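Long-range contacts in intimin adherence protein (PDB 3NCX), which probably mediates intimate adhesion of enterohaemorrhagic Escherichia coli to host cells by binding the receptor Tir through a C-type lectin-like domain: residues Asn30-Tyr35 with Lys92-Met97; Ser145-Ile150 with Pro181-Val186. The protein carries 1 engineered substitution. One frame throughout, in Å; residues are numbered along the deposited sequence.

Contact 1. Residues Asn30-Tyr35 with Lys92-Met97; sequences NIWLQY and KAPSYM
The indole of W32 carries the P94 ring over one face, with CD of P94 3.3 Å from the centroid of the six-membered ring and almost on its normal, while SD of M97 lies at the indole edge near its plane. On the Y96 ring, CG2 of I31 sits over one face, displaced toward the rim and 3.7 Å from the centroid; the Y96 OH is hydrogen-bonded to V123 O of helix 121-131. CG of W32 lies anti to its carbonyl carbon (chi1 -68°), which sets the indole against P94. CB of W32 meets M97 CG on the same face of the sheet at 3.6 Å.

Between the backbones, W32 N donates to Y96 O at 3.1 Å, nearly straight (173°) and in the carbonyl plane. N30 swings CG anti to its backbone N, so that OD1 accepts from S95 N at 3.1 Å, the donor standing above the carbonyl plane. Water 1 also donates to N30 OD1 and, in addition, to A93 O, so two donors grip this oxygen. The W32-M97 pairing is a parallel beta bridge that adds strand 32-33 to the edge of the sheet formed by strands 97-103 and 184-188 of the lectin-like fold.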
ATOM      1  N   ASN A  30      -3.936  -7.902   3.819  1.00 22.81           N
ATOM      2  CA  ASN A  30      -4.907  -8.258   2.793  1.00 17.80           C
ATOM      3  C   ASN A  30      -5.368  -7.029   2.020  1.00 20.01           C
ATOM      4  O   ASN A  30      -5.509  -7.068   0.800  1.00 21.39           O
ATOM      5  CB  ASN A  30      -6.109  -8.965   3.418  1.00 24.87           C
ATOM      6  CG  ASN A  30      -7.253  -9.142   2.441  1.00 44.61           C
ATOM      7  OD1 ASN A  30      -7.050  -9.173   1.226  1.00 38.18           O
ATOM      8  ND2 ASN A  30      -8.468  -9.256   2.967  1.00 45.91           N
ATOM      9  N   ILE A  31      -5.606  -5.937   2.738  1.00 22.39           N
ATOM     10  CA  ILE A  31      -5.989  -4.681   2.103  1.00 21.52           C
ATOM     11  C   ILE A  31      -4.749  -3.845   1.797  1.00 19.62           C
ATOM     12  O   ILE A  31      -3.812  -3.790   2.593  1.00 15.70           O
ATOM     13  CB  ILE A  31      -6.980  -3.878   2.967  1.00 17.11           C
ATOM     14  CG1 ILE A  31      -6.404  -3.635   4.363  1.00 18.86           C
ATOM     15  CG2 ILE A  31      -8.307  -4.611   3.064  1.00 17.16           C
ATOM     16  CD1 ILE A  31      -7.319  -2.839   5.272  1.00 17.59           C
ATOM     17  N   TRP A  32      -4.744  -3.203   0.634  1.00 20.38           N
ATOM     18  CA  TRP A  32      -3.555  -2.506   0.170  1.00 17.41           C
ATOM     19  C   TRP A  32      -3.691  -0.989   0.127  1.00 17.67           C
ATOM     20  O   TRP A  32      -4.764  -0.450  -0.141  1.00 22.31           O
ATOM     21  CB  TRP A  32      -3.150  -3.006  -1.219  1.00 15.95           C
ATOM     22  CG  TRP A  32      -2.647  -4.415  -1.245  1.00 22.04           C
ATOM     23  CD1 TRP A  32      -2.563  -5.282  -0.192  1.00 18.51           C
ATOM     24  CD2 TRP A  32      -2.153  -5.122  -2.387  1.00 22.55           C
ATOM     25  NE1 TRP A  32      -2.049  -6.486  -0.610  1.00 20.75           N
ATOM     26  CE2 TRP A  32      -1.790  -6.413  -1.955  1.00 23.38           C
ATOM     27  CE3 TRP A  32      -1.984  -4.789  -3.734  1.00 19.53           C
ATOM     28  CZ2 TRP A  32      -1.269  -7.369  -2.821  1.00 25.03           C
ATOM     29  CZ3 TRP A  32      -1.468  -5.739  -4.593  1.00 20.03           C
ATOM     30  CH2 TRP A  32      -1.116  -7.014  -4.134  1.00 23.67           C
ATOM     31  N   LEU A  33      -2.583  -0.315   0.407  1.00 15.90           N
ATOM     32  CA  LEU A  33      -2.418   1.086   0.064  1.00 16.68           C
ATOM     33  C   LEU A  33      -1.531   1.133  -1.167  1.00 14.72           C
ATOM     34  O   LEU A  33      -0.403   0.639  -1.136  1.00 12.39           O
ATOM     35  CB  LEU A  33      -1.740   1.845   1.201  1.00 15.41           C
ATOM     36  CG  LEU A  33      -1.157   3.197   0.784  1.00  9.28           C
ATOM     37  CD1 LEU A  33      -2.260   4.131   0.310  1.00  9.56           C
ATOM     38  CD2 LEU A  33      -0.361   3.822   1.916  1.00 11.35           C
ATOM     39  N   GLN A  34      -2.031   1.707  -2.257  1.00 16.07           N
ATOM     40  CA  GLN A  34      -1.225   1.790  -3.468  1.00 17.63           C
ATOM     41  C   GLN A  34       0.083   2.509  -3.165  1.00 19.94           C
ATOM     42  O   GLN A  34       0.084   3.587  -2.571  1.00 15.09           O
ATOM     43  CB  GLN A  34      -1.971   2.504  -4.594  1.00 13.82           C
ATOM     44  CG  GLN A  34      -1.224   2.473  -5.921  1.00 16.15           C
ATOM     45  CD  GLN A  34      -1.962   3.195  -7.030  1.00 22.09           C
ATOM     46  OE1 GLN A  34      -1.948   2.765  -8.184  1.00 16.87           O
ATOM     47  NE2 GLN A  34      -2.605   4.306  -6.687  1.00 22.34           N
ATOM     48  N   TYR A  35       1.191   1.893  -3.568  1.00 20.81           N
ATOM     49  CA  TYR A  35       2.522   2.458  -3.364  1.00 15.67           C
ATOM     50  C   TYR A  35       2.998   2.261  -1.931  1.00 17.59           C
ATOM     51  O   TYR A  35       3.986   2.863  -1.508  1.00 21.38           O
ATOM     52  CB  TYR A  35       2.551   3.934  -3.759  1.00 16.83           C
ATOM     53  CG  TYR A  35       2.115   4.170  -5.186  1.00 22.28           C
ATOM     54  CD1 TYR A  35       1.185   5.155  -5.498  1.00 21.27           C
ATOM     55  CD2 TYR A  35       2.632   3.406  -6.224  1.00 19.28           C
ATOM     56  CE1 TYR A  35       0.783   5.370  -6.803  1.00 21.55           C
ATOM     57  CE2 TYR A  35       2.236   3.614  -7.532  1.00 22.52           C
ATOM     58  CZ  TYR A  35       1.312   4.597  -7.815  1.00 18.39           C
ATOM     59  OH  TYR A  35       0.915   4.809  -9.114  1.00 17.49           O
ATOM     60  N   LYS A  92      -0.487 -12.414  -2.947  1.00 26.32           N
ATOM     61  CA  LYS A  92      -1.915 -12.604  -3.168  1.00 29.32           C
ATOM     62  C   LYS A  92      -2.600 -11.262  -3.397  1.00 27.41           C
ATOM     63  O   LYS A  92      -2.342 -10.295  -2.678  1.00 27.65           O
ATOM     64  CB  LYS A  92      -2.554 -13.338  -1.986  1.00 29.63           C
ATOM     65  CG  LYS A  92      -2.256 -14.829  -1.956  1.00 37.74           C
ATOM     66  CD  LYS A  92      -2.982 -15.550  -3.084  1.00 45.45           C
ATOM     67  CE  LYS A  92      -2.519 -16.991  -3.215  1.00 45.89           C
ATOM     68  NZ  LYS A  92      -1.098 -17.070  -3.651  1.00 54.68           N
ATOM     69  N   ALA A  93      -3.460 -11.202  -4.409  1.00 22.70           N
ATOM     70  CA  ALA A  93      -4.203  -9.983  -4.705  1.00 21.08           C
ATOM     71  C   ALA A  93      -5.065  -9.591  -3.510  1.00 24.96           C
ATOM     72  O   ALA A  93      -5.604 -10.455  -2.819  1.00 21.84           O
ATOM     73  CB  ALA A  93      -5.062 -10.168  -5.941  1.00 23.96           C
ATOM     74  N   PRO A  94      -5.194  -8.282  -3.264  1.00 19.07           N
ATOM     75  CA  PRO A  94      -5.941  -7.771  -2.112  1.00 23.18           C
ATOM     76  C   PRO A  94      -7.447  -7.837  -2.323  1.00 21.98           C
ATOM     77  O   PRO A  94      -7.906  -7.946  -3.459  1.00 18.82           O
ATOM     78  CB  PRO A  94      -5.498  -6.309  -2.047  1.00 19.75           C
ATOM     79  CG  PRO A  94      -5.228  -5.955  -3.463  1.00 23.14           C
ATOM     80  CD  PRO A  94      -4.627  -7.193  -4.079  1.00 24.67           C
ATOM     81  N   SER A  95      -8.206  -7.779  -1.232  1.00 19.59           N
ATOM     82  CA  SER A  95      -9.652  -7.647  -1.327  1.00 18.01           C
ATOM     83  C   SER A  95      -9.968  -6.310  -1.984  1.00 20.26           C
ATOM     84  O   SER A  95     -10.864  -6.212  -2.820  1.00 27.37           O
ATOM     85  CB  SER A  95     -10.299  -7.728   0.057  1.00 23.49           C
ATOM     86  OG  SER A  95      -9.787  -6.732   0.922  1.00 26.31           O
ATOM     87  N   TYR A  96      -9.218  -5.282  -1.600  1.00 22.70           N
ATOM     88  CA  TYR A  96      -9.306  -3.979  -2.252  1.00 20.19           C
ATOM     89  C   TYR A  96      -8.017  -3.185  -2.079  1.00 20.96           C
ATOM     90  O   TYR A  96      -7.239  -3.434  -1.157  1.00 16.45           O
ATOM     91  CB  TYR A  96     -10.503  -3.175  -1.732  1.00 15.62           C
ATOM     92  CG  TYR A  96     -10.373  -2.681  -0.307  1.00 18.70           C
ATOM     93  CD1 TYR A  96      -9.584  -1.578   0.001  1.00 25.77           C
ATOM     94  CD2 TYR A  96     -11.062  -3.302   0.729  1.00 22.15           C
ATOM     95  CE1 TYR A  96      -9.472  -1.118   1.304  1.00 22.11           C
ATOM     96  CE2 TYR A  96     -10.957  -2.848   2.032  1.00 23.31           C
ATOM     97  CZ  TYR A  96     -10.161  -1.756   2.314  1.00 23.24           C
ATOM     98  OH  TYR A  96     -10.055  -1.305   3.611  1.00 17.25           O
ATOM     99  N   MET A  97      -7.793  -2.231  -2.977  1.00 18.83           N
ATOM    100  CA  MET A  97      -6.631  -1.360  -2.892  1.00 16.88           C
ATOM    101  C   MET A  97      -7.053   0.097  -3.016  1.00 16.43           C
ATOM    102  O   MET A  97      -7.927   0.433  -3.815  1.00 18.40           O
ATOM    103  CB  MET A  97      -5.614  -1.707  -3.979  1.00 19.72           C
ATOM    104  CG  MET A  97      -4.351  -0.869  -3.921  1.00 14.07           C
ATOM    105  SD  MET A  97      -3.331  -1.058  -5.390  1.00 16.03           S
ATOM    106  CE  MET A  97      -4.448  -0.452  -6.653  1.00 22.13           C
TER
HETATM  107  O   HOH W   1      -5.088 -10.416  -0.166  1.00 26.19           O

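Contact 2. Residues Ser145-Ile150 with Pro181-Val186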
ATOM      1  N   SER A 145      -0.546  16.056   4.886  1.00 20.38           N
ATOM      2  CA  SER A 145      -1.940  15.706   5.116  1.00 20.00           C
ATOM      3  C   SER A 145      -2.581  15.145   3.854  1.00 16.13           C
ATOM      4  O   SER A 145      -2.353  15.647   2.756  1.00 16.36           O
ATOM      5  CB  SER A 145      -2.718  16.936   5.586  1.00 18.91           C
ATOM      6  OG  SER A 145      -4.116  16.711   5.531  1.00 16.85           O
ATOM      7  N   ILE A 146      -3.381  14.096   4.018  1.00 10.87           N
ATOM      8  CA  ILE A 146      -4.139  13.537   2.909  1.00 14.28           C
ATOM      9  C   ILE A 146      -5.588  13.307   3.324  1.00 20.29           C
ATOM     10  O   ILE A 146      -5.963  12.205   3.731  1.00 12.80           O
ATOM     11  CB  ILE A 146      -3.538  12.209   2.403  1.00 17.42           C
ATOM     12  CG1 ILE A 146      -2.066  12.389   2.033  1.00 16.76           C
ATOM     13  CG2 ILE A 146      -4.320  11.695   1.203  1.00 11.24           C
ATOM     14  CD1 ILE A 146      -1.423  11.133   1.491  1.00 13.24           C
ATOM     15  N   THR A 147      -6.396  14.358   3.227  1.00 17.93           N
ATOM     16  CA  THR A 147      -7.815  14.263   3.542  1.00 16.56           C
ATOM     17  C   THR A 147      -8.543  13.557   2.404  1.00 15.75           C
ATOM     18  O   THR A 147      -8.384  13.917   1.236  1.00 12.68           O
ATOM     19  CB  THR A 147      -8.442  15.657   3.774  1.00 12.90           C
ATOM     20  OG1 THR A 147      -7.789  16.304   4.873  1.00  7.33           O
ATOM     21  CG2 THR A 147      -9.922  15.530   4.082  1.00 12.96           C
ATOM     22  N   ALA A 148      -9.338  12.548   2.747  1.00 11.94           N
ATOM     23  CA  ALA A 148     -10.034  11.753   1.741  1.00 16.11           C
ATOM     24  C   ALA A 148     -11.551  11.800   1.912  1.00 19.69           C
ATOM     25  O   ALA A 148     -12.060  11.763   3.032  1.00 18.38           O
ATOM     26  CB  ALA A 148      -9.541  10.312   1.779  1.00 11.44           C
ATOM     27  N   TRP A 149     -12.269  11.881   0.796  1.00 18.10           N
ATOM     28  CA  TRP A 149     -13.728  11.857   0.828  1.00 20.52           C
ATOM     29  C   TRP A 149     -14.240  10.492   1.270  1.00 16.75           C
ATOM     30  O   TRP A 149     -13.678   9.461   0.908  1.00 16.40           O
ATOM     31  CB  TRP A 149     -14.314  12.182  -0.551  1.00 18.58           C
ATOM     32  CG  TRP A 149     -14.241  13.627  -0.946  1.00 19.87           C
ATOM     33  CD1 TRP A 149     -13.490  14.165  -1.954  1.00 19.39           C
ATOM     34  CD2 TRP A 149     -14.953  14.718  -0.350  1.00 21.02           C
ATOM     35  NE1 TRP A 149     -13.690  15.522  -2.020  1.00 17.76           N
ATOM     36  CE2 TRP A 149     -14.582  15.888  -1.046  1.00 22.26           C
ATOM     37  CE3 TRP A 149     -15.865  14.820   0.705  1.00 16.94           C
ATOM     38  CZ2 TRP A 149     -15.091  17.146  -0.719  1.00 15.39           C
ATOM     39  CZ3 TRP A 149     -16.370  16.069   1.027  1.00 20.79           C
ATOM     40  CH2 TRP A 149     -15.982  17.214   0.317  1.00 17.44           C
ATOM     41  N   ILE A 150     -15.307  10.491   2.061  1.00 20.94           N
ATOM     42  CA  ILE A 150     -16.046   9.269   2.349  1.00 21.60           C
ATOM     43  C   ILE A 150     -17.363   9.354   1.588  1.00 22.58           C
ATOM     44  O   ILE A 150     -17.921  10.440   1.441  1.00 17.45           O
ATOM     45  CB  ILE A 150     -16.326   9.093   3.862  1.00 17.48           C
ATOM     46  CG1 ILE A 150     -15.093   8.555   4.589  1.00 14.64           C
ATOM     47  CG2 ILE A 150     -17.481   8.130   4.086  1.00 23.03           C
ATOM     48  CD1 ILE A 150     -13.943   9.521   4.664  1.00 20.71           C
ATOM     49  N   PRO A 181     -12.194  22.686  -0.841  1.00 14.61           N
ATOM     50  CA  PRO A 181     -10.884  22.436  -1.448  1.00 18.98           C
ATOM     51  C   PRO A 181      -9.986  21.609  -0.531  1.00 17.49           C
ATOM     52  O   PRO A 181     -10.357  21.344   0.612  1.00 15.15           O
ATOM     53  CB  PRO A 181     -10.308  23.842  -1.614  1.00 14.82           C
ATOM     54  CG  PRO A 181     -10.935  24.622  -0.510  1.00 15.32           C
ATOM     55  CD  PRO A 181     -12.331  24.080  -0.381  1.00 16.14           C
ATOM     56  N   ASN A 182      -8.823  21.209  -1.036  1.00 16.26           N
ATOM     57  CA  ASN A 182      -7.839  20.472  -0.247  1.00 17.00           C
ATOM     58  C   ASN A 182      -8.288  19.071   0.161  1.00 16.27           C
ATOM     59  O   ASN A 182      -7.816  18.531   1.161  1.00 19.75           O
ATOM     60  CB  ASN A 182      -7.432  21.275   0.992  1.00 14.53           C
ATOM     61  CG  ASN A 182      -6.846  22.630   0.643  1.00 17.48           C
ATOM     62  OD1 ASN A 182      -7.423  23.670   0.966  1.00 21.01           O
ATOM     63  ND2 ASN A 182      -5.695  22.626  -0.018  1.00 15.56           N
ATOM     64  N   VAL A 183      -9.193  18.480  -0.612  1.00 17.44           N
ATOM     65  CA  VAL A 183      -9.656  17.123  -0.336  1.00 16.20           C
ATOM     66  C   VAL A 183      -9.364  16.200  -1.513  1.00 15.93           C
ATOM     67  O   VAL A 183      -9.780  16.470  -2.641  1.00 19.99           O
ATOM     68  CB  VAL A 183     -11.162  17.083  -0.021  1.00 12.33           C
ATOM     69  CG1 VAL A 183     -11.570  15.682   0.396  1.00 11.54           C
ATOM     70  CG2 VAL A 183     -11.505  18.085   1.068  1.00 11.05           C
ATOM     71  N   TYR A 184      -8.647  15.112  -1.247  1.00 15.44           N
ATOM     72  CA  TYR A 184      -8.242  14.181  -2.296  1.00 15.51           C
ATOM     73  C   TYR A 184      -9.349  13.205  -2.676  1.00 15.97           C
ATOM     74  O   TYR A 184     -10.117  12.758  -1.825  1.00 16.67           O
ATOM     75  CB  TYR A 184      -6.994  13.402  -1.874  1.00 10.84           C
ATOM     76  CG  TYR A 184      -5.726  14.220  -1.911  1.00 14.83           C
ATOM     77  CD1 TYR A 184      -5.350  14.999  -0.827  1.00 16.78           C
ATOM     78  CD2 TYR A 184      -4.907  14.214  -3.031  1.00 13.07           C
ATOM     79  CE1 TYR A 184      -4.194  15.751  -0.855  1.00 15.98           C
ATOM     80  CE2 TYR A 184      -3.749  14.963  -3.069  1.00 13.65           C
ATOM     81  CZ  TYR A 184      -3.395  15.730  -1.978  1.00 17.63           C
ATOM     82  OH  TYR A 184      -2.240  16.478  -2.008  1.00 16.29           O
ATOM     83  N   ALA A 185      -9.421  12.878  -3.962  1.00 13.85           N
ATOM     84  CA  ALA A 185     -10.344  11.859  -4.440  1.00 14.41           C
ATOM     85  C   ALA A 185      -9.686  10.490  -4.336  1.00 14.46           C
ATOM     86  O   ALA A 185      -8.862  10.124  -5.174  1.00 16.47           O
ATOM     87  CB  ALA A 185     -10.755  12.143  -5.876  1.00 17.08           C
ATOM     88  N   VAL A 186     -10.042   9.741  -3.297  1.00 16.05           N
ATOM     89  CA  VAL A 186      -9.466   8.419  -3.081  1.00 15.11           C
ATOM     90  C   VAL A 186     -10.380   7.322  -3.616  1.00 17.93           C
ATOM     91  O   VAL A 186     -11.487   7.116  -3.115  1.00 17.65           O
ATOM     92  CB  VAL A 186      -9.158   8.163  -1.591  1.00 12.99           C
ATOM     93  CG1 VAL A 186      -8.678   6.736  -1.388  1.00 16.66           C
ATOM     94  CG2 VAL A 186      -8.116   9.149  -1.088  1.00 13.66           C
TER
HETATM   95  O   HOH W   2     -12.369  10.012  -1.446  1.00 13.59           O
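CG1 of V183 lies over one face of the W149 indole, a CH-pi contact displaced toward the rim, with CG1 3.3 Å from W149 CE2. The two side chains cross at about a right angle. V183 puts CG1 anti to its backbone N (chi1 -174°), and the CB of this residue already points toward the other segment. Beside this pair, CB of A148 meets CG2 of V186 at 3.4 Å. The Y184 ring receives CG2 of I146 obliquely, 4.0 Å from CD1, and has T147 O at its edge, in the ring plane.

That same T147 oxygen accepts the one direct hydrogen bond between the segments: Y184 N donates to it over 2.8 Å, nearly along the C=O axis. The bond accompanies a single bridge between A148 and Y184. Strands 147-149 and 184-186 cross at -56°, so their backbones diverge past the bridge, and water 2 spans the gap by donating to W149 O at 2.7 Å and accepting from V186 N at 3.0 Å.

Farther out, the indole is fixed by NE1, which hydrogen-bonds to A104 O, and by an edge-to-face contact with Y106, while S145 OG is hydrogen-bonded to N166 ND2 and I146 N to N166 OD1. Strand 147-149 pairs antiparallel with strand 161-166, and strand 184-188 with strand 97-103. The contact thus joins the edges of two sheets in the lectin-like fold, where A148, I150 and V186 meet at L124 of helix 121-131.

How the contacts relate
Contact 1 closes before contact 2 opens along the chain, and their centres are 19 Å apart, with about 7 Å between nearest atoms. Both reach the mixed sheet in which strand 97-103 is central: contact 1 lies on the side of strand 32-33, and contact 2 on that of strand 184-188. Helix 121-131 is a second shared element, receiving I31 and Y96 from the first and A148 and V186 from the second. The two contacts thus fall on opposite outer strands of one sheet, contact 1 bringing in a strand from early in the chain and contact 2 joining that sheet to the one containing strands 161-166 and 172-177.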